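Local structure of PT26-6P (Thermococcus sp., 2WB7) at residues I147-Y152 / G317-A322; W252-N257 / I269-P274; N279-Y284 / G339-Y344; F308-V313 / L321-T326; H354-V359 / A376-I381. The protein is of unknown function but is encoded by a mobile element of a new euryarchaeal family and comprises three domains with novel folds. All coordinates share one frame; numbering follows the deposited sequence.

Interaction 1 of 5, residues I147-Y152 / G317-A322; sequences ISRELY and GRMELA
One face of the Y152 ring carries the tip of selenomethionine M319, whose CE sits over the ring centre, 3.5 Å from the centroid and 6° off the normal. SE lies over the same face, 4.1 Å from the centroid, so a CH-pi contact and a Met-aromatic contact share one ring. This joins the first turn of helix 149-157, in the first immunoglobulin-like domain, to strand 319-331 in the second. The M319 chain is extended beyond CG and crosses the tyrosine at about a right angle, while the hydroxyl of Y152 is bonded to E378 and W156 meets the ring edge-to-face.

The guanidinium of R149 is the second flat group. At its edge, and nearly in its plane, lies G317 O, to which NH1 donates over 2.9 Å at 153°, using a lone pair in the carbonyl plane. CG of R149 is anti to the backbone N (chi1 -176°) and the chain bends at chi2, which passes CD within 3.5 Å of M319 CE before the head reaches the loop at G317. The same head forms a salt bridge through NE with D153, and NH1 also bonds G501 O, which brings the helical domain into the junction. Just ahead of R149, S148 is the helix N-cap: its OG accepts from L151 N at 3.1 Å in a nearly straight bond.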
# COMPACT_ATOMS: atom_id res chain seq x y z
N ILE A 147 15.71 7.22 10.38
CA ILE A 147 14.62 6.26 10.55
C ILE A 147 15.07 5.12 11.44
O ILE A 147 15.89 4.32 11.04
CB ILE A 147 14.18 5.65 9.22
CG1 ILE A 147 13.91 6.75 8.19
CG2 ILE A 147 12.96 4.76 9.43
CD1 ILE A 147 13.82 6.23 6.79
N SER A 148 14.51 5.05 12.64
CA SER A 148 14.88 4.03 13.61
C SER A 148 13.96 2.84 13.46
O SER A 148 12.94 2.91 12.79
CB SER A 148 14.72 4.60 15.02
OG SER A 148 13.36 4.95 15.27
N ARG A 149 14.34 1.75 14.10
CA ARG A 149 13.48 0.59 14.14
C ARG A 149 12.19 0.97 14.88
O ARG A 149 11.13 0.36 14.67
CB ARG A 149 14.20 -0.54 14.86
CG ARG A 149 13.43 -1.84 14.88
CD ARG A 149 13.31 -2.41 13.47
NE ARG A 149 12.39 -3.53 13.41
CZ ARG A 149 12.77 -4.80 13.50
NH1 ARG A 149 14.05 -5.09 13.65
NH2 ARG A 149 11.87 -5.78 13.44
N GLU A 150 12.28 1.96 15.77
CA GLU A 150 11.14 2.38 16.58
C GLU A 150 10.06 2.96 15.69
O GLU A 150 8.93 2.47 15.67
CB GLU A 150 11.57 3.44 17.60
CG GLU A 150 12.40 2.90 18.79
CD GLU A 150 13.69 2.16 18.37
OE1 GLU A 150 13.79 0.93 18.63
OE2 GLU A 150 14.61 2.81 17.78
N LEU A 151 10.40 4.03 14.98
CA LEU A 151 9.51 4.65 14.01
C LEU A 151 9.01 3.61 13.03
O LEU A 151 7.83 3.56 12.68
CB LEU A 151 10.25 5.75 13.25
CG LEU A 151 9.48 6.36 12.09
CD1 LEU A 151 8.20 6.97 12.63
CD2 LEU A 151 10.30 7.40 11.36
N TYR A 152 9.94 2.78 12.59
CA TYR A 152 9.68 1.84 11.52
C TYR A 152 8.55 0.90 11.90
O TYR A 152 7.63 0.69 11.12
CB TYR A 152 10.94 1.05 11.21
CG TYR A 152 10.66 -0.07 10.26
CD1 TYR A 152 10.82 0.12 8.88
CD2 TYR A 152 10.21 -1.30 10.71
CE1 TYR A 152 10.54 -0.90 7.99
CE2 TYR A 152 9.93 -2.33 9.83
CZ TYR A 152 10.10 -2.12 8.48
OH TYR A 152 9.81 -3.14 7.62
N GLY A 317 18.43 -6.32 15.55
CA GLY A 317 17.24 -5.68 14.98
C GLY A 317 17.33 -4.18 14.80
O GLY A 317 16.38 -3.54 14.36
N ARG A 318 18.47 -3.59 15.15
CA ARG A 318 18.65 -2.17 14.96
C ARG A 318 18.79 -1.87 13.46
O ARG A 318 19.28 -2.70 12.70
CB ARG A 318 19.87 -1.67 15.73
CG ARG A 318 19.94 -0.17 15.84
CD ARG A 318 21.19 0.29 16.59
NE ARG A 318 22.34 0.42 15.71
CZ ARG A 318 23.28 -0.50 15.58
NH1 ARG A 318 23.20 -1.63 16.29
NH2 ARG A 318 24.30 -0.31 14.74
N MSE A 319 18.35 -0.69 13.03
CA MSE A 319 18.41 -0.33 11.61
C MSE A 319 19.24 0.91 11.45
O MSE A 319 19.27 1.75 12.33
CB MSE A 319 17.02 -0.01 11.05
CG MSE A 319 16.07 -1.18 10.90
SE MSE A 319 14.40 -0.54 10.20
CE MSE A 319 13.59 -2.26 9.96
N GLU A 320 19.88 1.05 10.30
CA GLU A 320 20.56 2.30 9.98
C GLU A 320 20.46 2.66 8.50
O GLU A 320 20.46 1.79 7.63
CB GLU A 320 22.01 2.31 10.49
CG GLU A 320 22.77 1.03 10.27
CD GLU A 320 24.05 1.01 11.07
OE1 GLU A 320 25.08 0.55 10.51
OE2 GLU A 320 24.03 1.44 12.24
N LEU A 321 20.35 3.95 8.24
CA LEU A 321 20.11 4.44 6.89
C LEU A 321 21.25 4.03 5.99
O LEU A 321 22.40 4.27 6.32
CB LEU A 321 20.01 5.96 6.92
CG LEU A 321 19.77 6.69 5.60
CD1 LEU A 321 18.50 6.16 4.92
CD2 LEU A 321 19.69 8.19 5.86
N ALA A 322 20.95 3.39 4.87
CA ALA A 322 21.97 3.09 3.88
C ALA A 322 21.77 4.00 2.67
O ALA A 322 21.62 5.21 2.83
CB ALA A 322 21.89 1.64 3.47

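Interaction 2 of 5, residues W252-N257 / I269-P274; sequences WVLYQN and ITAASP
Three backbone hydrogen bonds form the first shell. V253 N donates to A272 O at 2.9 Å, A272 N returns a bond to V253 O at 3.0 Å, both nearly along the C=O axes, and Y255 N reaches T270 O from above the carbonyl plane. Beyond Y255 the direct ladder gives way to a water that accepts from T270 N at 2.7 Å and lies within bonding distance of Y255 O and N257 OD1. The amide of N257 completes this end: ND2, with CG anti to the carbonyl carbon, donates in its own plane to T270 OG1 at 2.9 Å.

These two strands, 253-261 and 266-272, are the arms of an antiparallel beta hairpin inside the eight-stranded sheet of the second immunoglobulin-like domain. On the face of V253, Y255, T270 and A272, the Y255 ring reaches along the partner strand, CE1 lying 3.9 Å from A272 CB, while S273 O meets the ring edge in plane. CG2 of V253, in the crowded position between N and carbonyl carbon, touches P274 CB at 3.9 Å. On the other face L254 CD2 packs on A271 CB at 3.7 Å. Ahead of the strand, the W252 indole turns an edge to the backbone of A272.

Further out, Y255 OH is held by G236 O, and S273 OG bonds M283 N on the next strand. Helix 21-34 covers the L254 face, where A27 touches both L254 and I269, and N257 packs against A377 and P379.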
# COMPACT_ATOMS: atom_id res chain seq x y z
N TRP A 252 13.55 -6.30 -14.75
CA TRP A 252 12.78 -5.86 -13.60
C TRP A 252 11.64 -6.81 -13.32
O TRP A 252 11.25 -7.60 -14.17
CB TRP A 252 12.18 -4.48 -13.86
CG TRP A 252 13.15 -3.47 -14.34
CD1 TRP A 252 13.57 -3.28 -15.62
CD2 TRP A 252 13.82 -2.47 -13.55
NE1 TRP A 252 14.45 -2.24 -15.68
CE2 TRP A 252 14.63 -1.73 -14.43
CE3 TRP A 252 13.81 -2.15 -12.20
CZ2 TRP A 252 15.43 -0.68 -13.99
CZ3 TRP A 252 14.61 -1.10 -11.77
CH2 TRP A 252 15.40 -0.38 -12.66
N VAL A 253 11.11 -6.72 -12.11
CA VAL A 253 9.83 -7.32 -11.77
C VAL A 253 9.11 -6.32 -10.89
O VAL A 253 9.76 -5.53 -10.18
CB VAL A 253 10.02 -8.59 -10.98
CG1 VAL A 253 10.46 -9.75 -11.87
CG2 VAL A 253 11.01 -8.35 -9.86
N LEU A 254 7.79 -6.32 -10.92
CA LEU A 254 7.04 -5.50 -9.99
C LEU A 254 7.07 -6.20 -8.65
O LEU A 254 7.04 -7.42 -8.58
CB LEU A 254 5.61 -5.35 -10.45
CG LEU A 254 5.40 -4.53 -11.72
CD1 LEU A 254 3.89 -4.25 -11.87
CD2 LEU A 254 6.22 -3.23 -11.70
N TYR A 255 7.14 -5.44 -7.57
CA TYR A 255 7.09 -6.08 -6.26
C TYR A 255 5.76 -5.79 -5.60
O TYR A 255 5.16 -4.74 -5.82
CB TYR A 255 8.27 -5.62 -5.38
CG TYR A 255 9.48 -6.53 -5.45
CD1 TYR A 255 10.46 -6.36 -6.42
CD2 TYR A 255 9.63 -7.57 -4.54
CE1 TYR A 255 11.55 -7.20 -6.48
CE2 TYR A 255 10.71 -8.41 -4.59
CZ TYR A 255 11.66 -8.22 -5.55
OH TYR A 255 12.73 -9.08 -5.58
N GLN A 256 5.27 -6.72 -4.79
CA GLN A 256 4.19 -6.36 -3.89
C GLN A 256 4.80 -5.32 -2.94
O GLN A 256 5.99 -5.38 -2.61
CB GLN A 256 3.67 -7.57 -3.12
CG GLN A 256 3.08 -8.70 -3.96
CD GLN A 256 1.84 -8.30 -4.71
OE1 GLN A 256 1.09 -7.41 -4.29
NE2 GLN A 256 1.61 -8.95 -5.85
N ASN A 257 3.99 -4.35 -2.51
CA ASN A 257 4.41 -3.39 -1.50
C ASN A 257 3.50 -3.51 -0.29
O ASN A 257 2.32 -3.79 -0.42
CB ASN A 257 4.29 -1.95 -2.01
CG ASN A 257 5.43 -1.54 -2.91
OD1 ASN A 257 5.31 -1.57 -4.13
ND2 ASN A 257 6.54 -1.15 -2.32
N ILE A 269 4.15 2.51 -6.91
CA ILE A 269 4.42 1.20 -7.49
C ILE A 269 5.93 0.97 -7.46
O ILE A 269 6.71 1.90 -7.73
CB ILE A 269 3.90 1.08 -8.94
CG1 ILE A 269 2.38 1.10 -8.95
CG2 ILE A 269 4.40 -0.20 -9.56
CD1 ILE A 269 1.77 0.16 -7.93
N THR A 270 6.35 -0.24 -7.11
CA THR A 270 7.78 -0.56 -7.07
C THR A 270 8.14 -1.57 -8.13
O THR A 270 7.55 -2.65 -8.20
CB THR A 270 8.23 -1.16 -5.71
OG1 THR A 270 8.03 -0.22 -4.65
CG2 THR A 270 9.69 -1.51 -5.78
N ALA A 271 9.10 -1.23 -8.97
CA ALA A 271 9.73 -2.23 -9.80
C ALA A 271 11.19 -2.29 -9.38
O ALA A 271 11.81 -1.26 -9.11
CB ALA A 271 9.61 -1.87 -11.25
N ALA A 272 11.75 -3.50 -9.29
CA ALA A 272 13.14 -3.64 -8.92
C ALA A 272 13.79 -4.82 -9.65
O ALA A 272 13.11 -5.51 -10.42
CB ALA A 272 13.26 -3.79 -7.43
N SER A 273 15.09 -5.04 -9.42
CA SER A 273 15.76 -6.26 -9.87
C SER A 273 15.20 -7.41 -9.10
O SER A 273 14.78 -7.23 -7.95
CB SER A 273 17.25 -6.20 -9.57
OG SER A 273 17.76 -4.91 -9.83
N PRO A 274 15.19 -8.61 -9.69
CA PRO A 274 14.59 -9.76 -8.98
C PRO A 274 15.54 -10.52 -8.01
O PRO A 274 15.13 -11.50 -7.37
CB PRO A 274 14.15 -10.68 -10.14
CG PRO A 274 14.71 -10.04 -11.45
CD PRO A 274 15.63 -8.94 -11.05
O HOH W 1 4.56 -2.29 -6.73

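Interaction 3 of 5, residues N279-Y284 / G339-Y344; sequences NSTAMY and GLTAHY
This is an antiparallel strand pairing at the edge of the eight-stranded sheet of the second immunoglobulin-like domain, where strand 281-290 receives an outermost strand, 336-343. A282 with A342 and Y284 with L340 are hydrogen-bonded pairs, each with bonds in both directions, while T281 with H343 and M283 with T341 are non-hydrogen-bonded. The ladder runs on past the strand ends, since Y344 N donates almost straight to S280 O at 2.8 Å and N279 N to Y344 O.

The two faces differ in character. On that of A282, A342, Y284 and L340 the side chains are buried, and the phenols of Y284 and Y344 approach obliquely, tip to tip. Y284 OH donates to Y344 OH at 2.6 Å, each oxygen lying in the plane of the other's ring, and Y344 OH is also bonded to H276 ND1, so a short chain of polar atoms runs through this buried face. Alongside, Y284 CE2 touches A342 CB at 3.7 Å, the methyl meeting the ring edge, and A282 CB lies 3.8 Å from Y344 CE2.

On the more exposed face selenomethionine M283 bends at chi2 and chi3, laying its CE beside OG1 and CG2 of T341. T281 turns OG1 anti to its carbonyl carbon, which places it 3.0 Å from H343 ND1, in the imidazole plane; either atom could be the donor. N279 OD1, which accepts from D346 N, is linked to the same ring by a water 2.6 Å from N279 OD1 and 2.6 Å from H343 NE2.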
# COMPACT_ATOMS: atom_id res chain seq x y z
N ASN A 279 26.44 -8.00 -0.38
CA ASN A 279 27.56 -7.58 -1.21
C ASN A 279 27.25 -7.46 -2.68
O ASN A 279 28.17 -7.28 -3.47
CB ASN A 279 28.81 -8.43 -1.01
CG ASN A 279 29.61 -7.96 0.18
OD1 ASN A 279 29.52 -6.80 0.59
ND2 ASN A 279 30.37 -8.87 0.77
N SER A 280 25.98 -7.53 -3.05
CA SER A 280 25.62 -7.28 -4.43
C SER A 280 24.76 -6.01 -4.59
O SER A 280 24.39 -5.37 -3.61
CB SER A 280 24.93 -8.50 -5.00
OG SER A 280 25.44 -8.76 -6.29
N THR A 281 24.49 -5.63 -5.83
CA THR A 281 23.75 -4.41 -6.13
C THR A 281 22.41 -4.73 -6.76
O THR A 281 22.33 -5.63 -7.58
CB THR A 281 24.52 -3.54 -7.15
OG1 THR A 281 25.74 -3.08 -6.57
CG2 THR A 281 23.68 -2.34 -7.56
N ALA A 282 21.38 -3.96 -6.40
CA ALA A 282 20.03 -4.07 -7.01
C ALA A 282 19.48 -2.70 -7.44
O ALA A 282 19.79 -1.68 -6.83
CB ALA A 282 19.07 -4.77 -6.04
N MSE A 283 18.67 -2.67 -8.50
CA MSE A 283 18.04 -1.44 -8.97
C MSE A 283 16.59 -1.33 -8.48
O MSE A 283 15.84 -2.31 -8.53
CB MSE A 283 17.97 -1.42 -10.50
CG MSE A 283 19.23 -1.75 -11.26
SE MSE A 283 20.36 -0.22 -11.34
CE MSE A 283 21.05 -0.41 -9.58
N TYR A 284 16.19 -0.14 -8.06
CA TYR A 284 14.78 0.11 -7.76
C TYR A 284 14.29 1.24 -8.62
O TYR A 284 15.06 2.10 -9.00
CB TYR A 284 14.57 0.50 -6.29
CG TYR A 284 14.84 -0.62 -5.30
CD1 TYR A 284 13.79 -1.29 -4.69
CD2 TYR A 284 16.15 -1.01 -4.98
CE1 TYR A 284 14.03 -2.31 -3.79
CE2 TYR A 284 16.40 -2.03 -4.08
CZ TYR A 284 15.35 -2.68 -3.50
OH TYR A 284 15.60 -3.69 -2.60
N GLY A 339 14.46 6.63 -9.14
CA GLY A 339 15.34 5.48 -9.06
C GLY A 339 16.09 5.43 -7.76
O GLY A 339 16.30 6.45 -7.12
N LEU A 340 16.48 4.22 -7.36
CA LEU A 340 17.36 4.04 -6.21
C LEU A 340 18.21 2.85 -6.52
O LEU A 340 17.70 1.83 -6.94
CB LEU A 340 16.58 3.75 -4.93
CG LEU A 340 17.47 3.55 -3.70
CD1 LEU A 340 18.46 4.69 -3.58
CD2 LEU A 340 16.64 3.45 -2.46
N THR A 341 19.51 2.99 -6.32
CA THR A 341 20.44 1.89 -6.51
C THR A 341 20.87 1.37 -5.15
O THR A 341 21.43 2.10 -4.34
CB THR A 341 21.66 2.37 -7.28
OG1 THR A 341 21.27 2.70 -8.62
CG2 THR A 341 22.75 1.30 -7.30
N ALA A 342 20.61 0.10 -4.88
CA ALA A 342 21.02 -0.47 -3.60
C ALA A 342 22.30 -1.30 -3.70
O ALA A 342 22.37 -2.26 -4.48
CB ALA A 342 19.90 -1.33 -3.04
N HIS A 343 23.30 -0.95 -2.91
CA HIS A 343 24.41 -1.90 -2.72
C HIS A 343 24.33 -2.50 -1.33
O HIS A 343 24.47 -1.79 -0.32
CB HIS A 343 25.80 -1.31 -2.96
CG HIS A 343 26.87 -2.34 -2.88
ND1 HIS A 343 27.14 -3.20 -3.93
CD2 HIS A 343 27.68 -2.72 -1.87
CE1 HIS A 343 28.09 -4.05 -3.57
NE2 HIS A 343 28.44 -3.78 -2.32
N TYR A 344 24.13 -3.81 -1.27
CA TYR A 344 23.90 -4.47 0.01
C TYR A 344 25.20 -4.80 0.72
O TYR A 344 25.44 -5.95 1.08
CB TYR A 344 23.07 -5.71 -0.21
CG TYR A 344 21.74 -5.41 -0.86
CD1 TYR A 344 20.88 -4.46 -0.31
CD2 TYR A 344 21.33 -6.09 -2.01
CE1 TYR A 344 19.66 -4.19 -0.88
CE2 TYR A 344 20.11 -5.82 -2.59
CZ TYR A 344 19.27 -4.88 -2.02
OH TYR A 344 18.06 -4.61 -2.60
O HOH W 2 30.41 -5.02 -1.13

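Interaction 4 of 5, residues F308-V313 / L321-T326; sequences FVTLRV and LADTTT
From CB, R312 sends CG anti to the backbone N (chi1 177°), runs extended through CD, then bends at chi3 (39°) so that its head turns back over the neighbouring strand. NE faces E320 in a long, weak ion pair. NH1 passes 4.2 Å from A322 CB and bonds to Y353 OH, while NH2 donates at 2.9 Å, in the guanidinium plane, to a water that in turn donates to L321 O.

The strands concerned, 301-314 and 319-331, form an antiparallel beta hairpin interrupted by a beta bulge: the register shifts by one residue between V309 and L311. T310 lies opposite two residues, A322 and D323, and bonds to both, its N donating to D323 O at 2.8 Å and its O accepting from A322 N at 3.0 Å. OG1 of T310, in the crowded position between N and carbonyl carbon, contacts a water at 2.6 Å that donates to D323 OD2; this carboxylate oxygen also accepts from H343 N. At D323 the partner strand turns a corner, and beyond it T325 and F308 exchange two nearly straight backbone bonds.

On the face of V309, L311 and L321, the L321 side chain crosses that of V309 at about a right angle, CD1 3.5 Å from V309 CG1. F308 CB lies alongside T325 CG2 at 3.6 Å, and the phenyl ring beyond it stacks on F286.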
# COMPACT_ATOMS: atom_id res chain seq x y z
N PHE A 308 13.32 7.85 -0.70
CA PHE A 308 13.40 6.41 -0.89
C PHE A 308 14.71 5.96 -0.31
O PHE A 308 15.74 6.61 -0.55
CB PHE A 308 13.33 6.05 -2.39
CG PHE A 308 12.03 6.45 -3.03
CD1 PHE A 308 10.88 5.67 -2.85
CD2 PHE A 308 11.92 7.64 -3.72
CE1 PHE A 308 9.67 6.05 -3.39
CE2 PHE A 308 10.71 8.02 -4.27
CZ PHE A 308 9.58 7.22 -4.10
N VAL A 309 14.69 4.90 0.49
CA VAL A 309 15.89 4.43 1.18
C VAL A 309 16.03 2.92 1.16
O VAL A 309 15.09 2.20 0.83
CB VAL A 309 15.93 4.89 2.68
CG1 VAL A 309 15.69 6.40 2.79
CG2 VAL A 309 14.92 4.09 3.51
N THR A 310 17.22 2.44 1.48
CA THR A 310 17.38 1.07 1.95
C THR A 310 17.82 1.23 3.38
O THR A 310 18.50 2.22 3.71
CB THR A 310 18.45 0.26 1.18
OG1 THR A 310 19.70 0.96 1.19
CG2 THR A 310 18.02 0.03 -0.23
N LEU A 311 17.41 0.30 4.23
CA LEU A 311 17.79 0.34 5.61
C LEU A 311 18.57 -0.93 5.95
O LEU A 311 18.06 -2.06 5.77
CB LEU A 311 16.55 0.45 6.48
CG LEU A 311 15.70 1.70 6.27
CD1 LEU A 311 14.44 1.66 7.12
CD2 LEU A 311 16.50 2.94 6.59
N ARG A 312 19.80 -0.76 6.42
CA ARG A 312 20.56 -1.92 6.87
C ARG A 312 19.97 -2.35 8.18
O ARG A 312 19.75 -1.53 9.06
CB ARG A 312 22.04 -1.59 7.05
CG ARG A 312 22.86 -2.75 7.58
CD ARG A 312 24.36 -2.50 7.40
NE ARG A 312 24.68 -1.10 7.66
CZ ARG A 312 24.90 -0.20 6.70
NH1 ARG A 312 24.85 -0.54 5.43
NH2 ARG A 312 25.18 1.06 7.03
N VAL A 313 19.67 -3.63 8.30
CA VAL A 313 19.25 -4.18 9.57
C VAL A 313 20.46 -4.85 10.20
O VAL A 313 21.08 -5.76 9.62
CB VAL A 313 18.13 -5.22 9.41
CG1 VAL A 313 17.84 -5.87 10.73
CG2 VAL A 313 16.89 -4.56 8.89
N LEU A 321 20.35 3.95 8.24
CA LEU A 321 20.11 4.44 6.89
C LEU A 321 21.25 4.03 5.99
O LEU A 321 22.40 4.27 6.32
CB LEU A 321 20.01 5.96 6.92
CG LEU A 321 19.77 6.69 5.60
CD1 LEU A 321 18.50 6.16 4.92
CD2 LEU A 321 19.69 8.19 5.86
N ALA A 322 20.95 3.39 4.87
CA ALA A 322 21.97 3.09 3.88
C ALA A 322 21.77 4.00 2.67
O ALA A 322 21.62 5.21 2.83
CB ALA A 322 21.89 1.64 3.47
N ASP A 323 21.73 3.43 1.48
CA ASP A 323 21.47 4.18 0.25
C ASP A 323 20.12 4.93 0.26
O ASP A 323 19.12 4.43 0.78
CB ASP A 323 21.56 3.21 -0.93
CG ASP A 323 22.87 2.40 -0.93
OD1 ASP A 323 23.91 2.88 -0.41
OD2 ASP A 323 22.87 1.27 -1.46
N THR A 324 20.09 6.15 -0.29
CA THR A 324 18.90 7.01 -0.20
C THR A 324 18.81 8.01 -1.34
O THR A 324 19.83 8.53 -1.81
CB THR A 324 18.84 7.82 1.11
OG1 THR A 324 17.74 8.72 1.06
CG2 THR A 324 20.11 8.62 1.29
N THR A 325 17.58 8.28 -1.79
CA THR A 325 17.34 9.35 -2.75
C THR A 325 16.23 10.25 -2.21
O THR A 325 15.27 9.74 -1.63
CB THR A 325 17.01 8.81 -4.16
OG1 THR A 325 16.87 9.91 -5.06
CG2 THR A 325 15.73 8.06 -4.17
N THR A 326 16.38 11.56 -2.35
CA THR A 326 15.39 12.45 -1.78
C THR A 326 15.22 13.77 -2.54
O THR A 326 16.20 14.33 -3.05
CB THR A 326 15.72 12.74 -0.28
OG1 THR A 326 14.55 13.23 0.40
CG2 THR A 326 16.85 13.73 -0.13
O HOH W 3 21.75 -0.36 0.21
O HOH W 4 25.17 3.46 5.32

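Interaction 5 of 5, residues H354-V359 / A376-I381; sequences HALGLV and AAEPMI
A376 opens its segment with CB against L358 CD2 at 3.6 Å, on one face of an antiparallel beta hairpin made by strands 350-364 and 370-379 in the second immunoglobulin-like domain. A377 forms a hydrogen-bonded pair with G357, its N donating to G357 O at 3.0 Å and its O accepting from G357 N at 2.9 Å.

At E378 the side chain takes over: CG is anti to the backbone N (chi1 167°) and the chain stays extended, so that the carboxylate reaches H354; E378 CB lies 3.9 Å from L356 CD1. P379 has no N-H to give, and its ring lies instead against A355, CG 3.9 Å from A355 CB. After the inverse gamma turn centred on M380, I381 turns its CB toward the partner strand, near H354 and A355.

H354 ND1 donates to E378 OE2 at 2.8 Å, bent to 145° and from above the carboxylate plane, with ring and carboxylate planes 62° apart. E378 OE1 accepts from Y152 OH, and H354 NE2 is bonded to D502 of the helical domain. The buried imidazole is thus held between two carboxylates, which would favour protonation of both nitrogens and a positive charge that may offset the nearby acids.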
# COMPACT_ATOMS: atom_id res chain seq x y z
N HIS A 354 16.25 -3.62 4.20
CA HIS A 354 14.87 -3.38 3.81
C HIS A 354 14.83 -2.16 2.90
O HIS A 354 15.68 -1.26 3.00
CB HIS A 354 14.01 -3.10 5.04
CG HIS A 354 13.68 -4.31 5.86
ND1 HIS A 354 12.39 -4.64 6.23
CD2 HIS A 354 14.49 -5.26 6.39
CE1 HIS A 354 12.41 -5.75 6.94
NE2 HIS A 354 13.67 -6.15 7.06
N ALA A 355 13.85 -2.12 2.00
CA ALA A 355 13.68 -0.96 1.14
C ALA A 355 12.41 -0.28 1.61
O ALA A 355 11.45 -0.96 1.97
CB ALA A 355 13.55 -1.38 -0.32
N LEU A 356 12.42 1.05 1.64
CA LEU A 356 11.24 1.81 2.05
C LEU A 356 11.12 3.09 1.25
O LEU A 356 12.11 3.70 0.86
CB LEU A 356 11.32 2.14 3.53
CG LEU A 356 10.14 2.86 4.17
CD1 LEU A 356 9.01 1.90 4.46
CD2 LEU A 356 10.58 3.51 5.47
N GLY A 357 9.88 3.50 1.00
CA GLY A 357 9.60 4.78 0.36
C GLY A 357 8.63 5.58 1.21
O GLY A 357 7.57 5.08 1.60
N LEU A 358 9.01 6.81 1.50
CA LEU A 358 8.15 7.73 2.22
C LEU A 358 7.87 8.97 1.37
O LEU A 358 8.79 9.60 0.84
CB LEU A 358 8.82 8.14 3.53
CG LEU A 358 9.25 7.02 4.49
CD1 LEU A 358 9.85 7.64 5.73
CD2 LEU A 358 8.11 6.13 4.89
N VAL A 359 6.59 9.31 1.25
CA VAL A 359 6.16 10.55 0.59
C VAL A 359 5.25 11.36 1.49
O VAL A 359 4.41 10.82 2.23
CB VAL A 359 5.42 10.27 -0.72
CG1 VAL A 359 5.25 11.55 -1.51
CG2 VAL A 359 6.21 9.25 -1.53
N ALA A 376 3.67 5.47 3.11
CA ALA A 376 4.84 4.63 3.28
C ALA A 376 4.56 3.37 2.50
O ALA A 376 3.46 2.82 2.55
CB ALA A 376 5.06 4.31 4.76
N ALA A 377 5.55 2.91 1.75
CA ALA A 377 5.38 1.72 0.94
C ALA A 377 6.68 0.97 0.99
O ALA A 377 7.74 1.52 0.67
CB ALA A 377 5.03 2.07 -0.50
N GLU A 378 6.62 -0.28 1.42
CA GLU A 378 7.81 -1.09 1.54
C GLU A 378 7.76 -2.27 0.56
O GLU A 378 6.91 -3.15 0.69
CB GLU A 378 8.01 -1.56 2.98
CG GLU A 378 9.04 -2.65 3.11
CD GLU A 378 9.32 -3.06 4.56
OE1 GLU A 378 8.73 -2.47 5.48
OE2 GLU A 378 10.15 -3.97 4.76
N PRO A 379 8.66 -2.28 -0.43
CA PRO A 379 8.75 -3.37 -1.39
C PRO A 379 9.05 -4.64 -0.64
O PRO A 379 9.97 -4.67 0.17
CB PRO A 379 9.95 -2.98 -2.26
CG PRO A 379 10.06 -1.51 -2.12
CD PRO A 379 9.63 -1.21 -0.71
N MSE A 380 8.27 -5.69 -0.89
CA MSE A 380 8.39 -6.92 -0.12
C MSE A 380 9.58 -7.73 -0.61
O MSE A 380 9.43 -8.85 -1.11
CB MSE A 380 7.09 -7.69 -0.22
CG MSE A 380 5.92 -6.97 0.44
SE MSE A 380 6.18 -6.92 2.34
CE MSE A 380 5.44 -8.67 2.58
N ILE A 381 10.77 -7.15 -0.52
CA ILE A 381 11.96 -7.80 -1.02
C ILE A 381 12.55 -8.65 0.09
O ILE A 381 12.06 -8.66 1.22
CB ILE A 381 13.02 -6.78 -1.52
CG1 ILE A 381 13.39 -5.76 -0.43
CG2 ILE A 381 12.54 -6.06 -2.75
CD1 ILE A 381 14.75 -6.02 0.27

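In the fold
Interactions 2 to 5 belong to one eight-stranded antiparallel sheet, in which interactions 4, 5, 2 and 3 follow one another from strand 319-331 across to strand 336-343. Neighbouring strands tie each to the next, yet interactions 3 and 4, on opposite edges, have centres about 10 Å apart and meet through D323 OD2 and H343 N: the sheet curls back on itself. Along the chain, interaction 4 is nested within the loop closed by interaction 3. Interaction 1 shares L321 and A322 with interaction 4 and brings helix 149-157 of the first immunoglobulin-like domain onto the sheet; its centre is about 13 Å from that of interaction 5, which it meets through Y152 OH and E378 OE1, so the two immunoglobulin-like domains are joined.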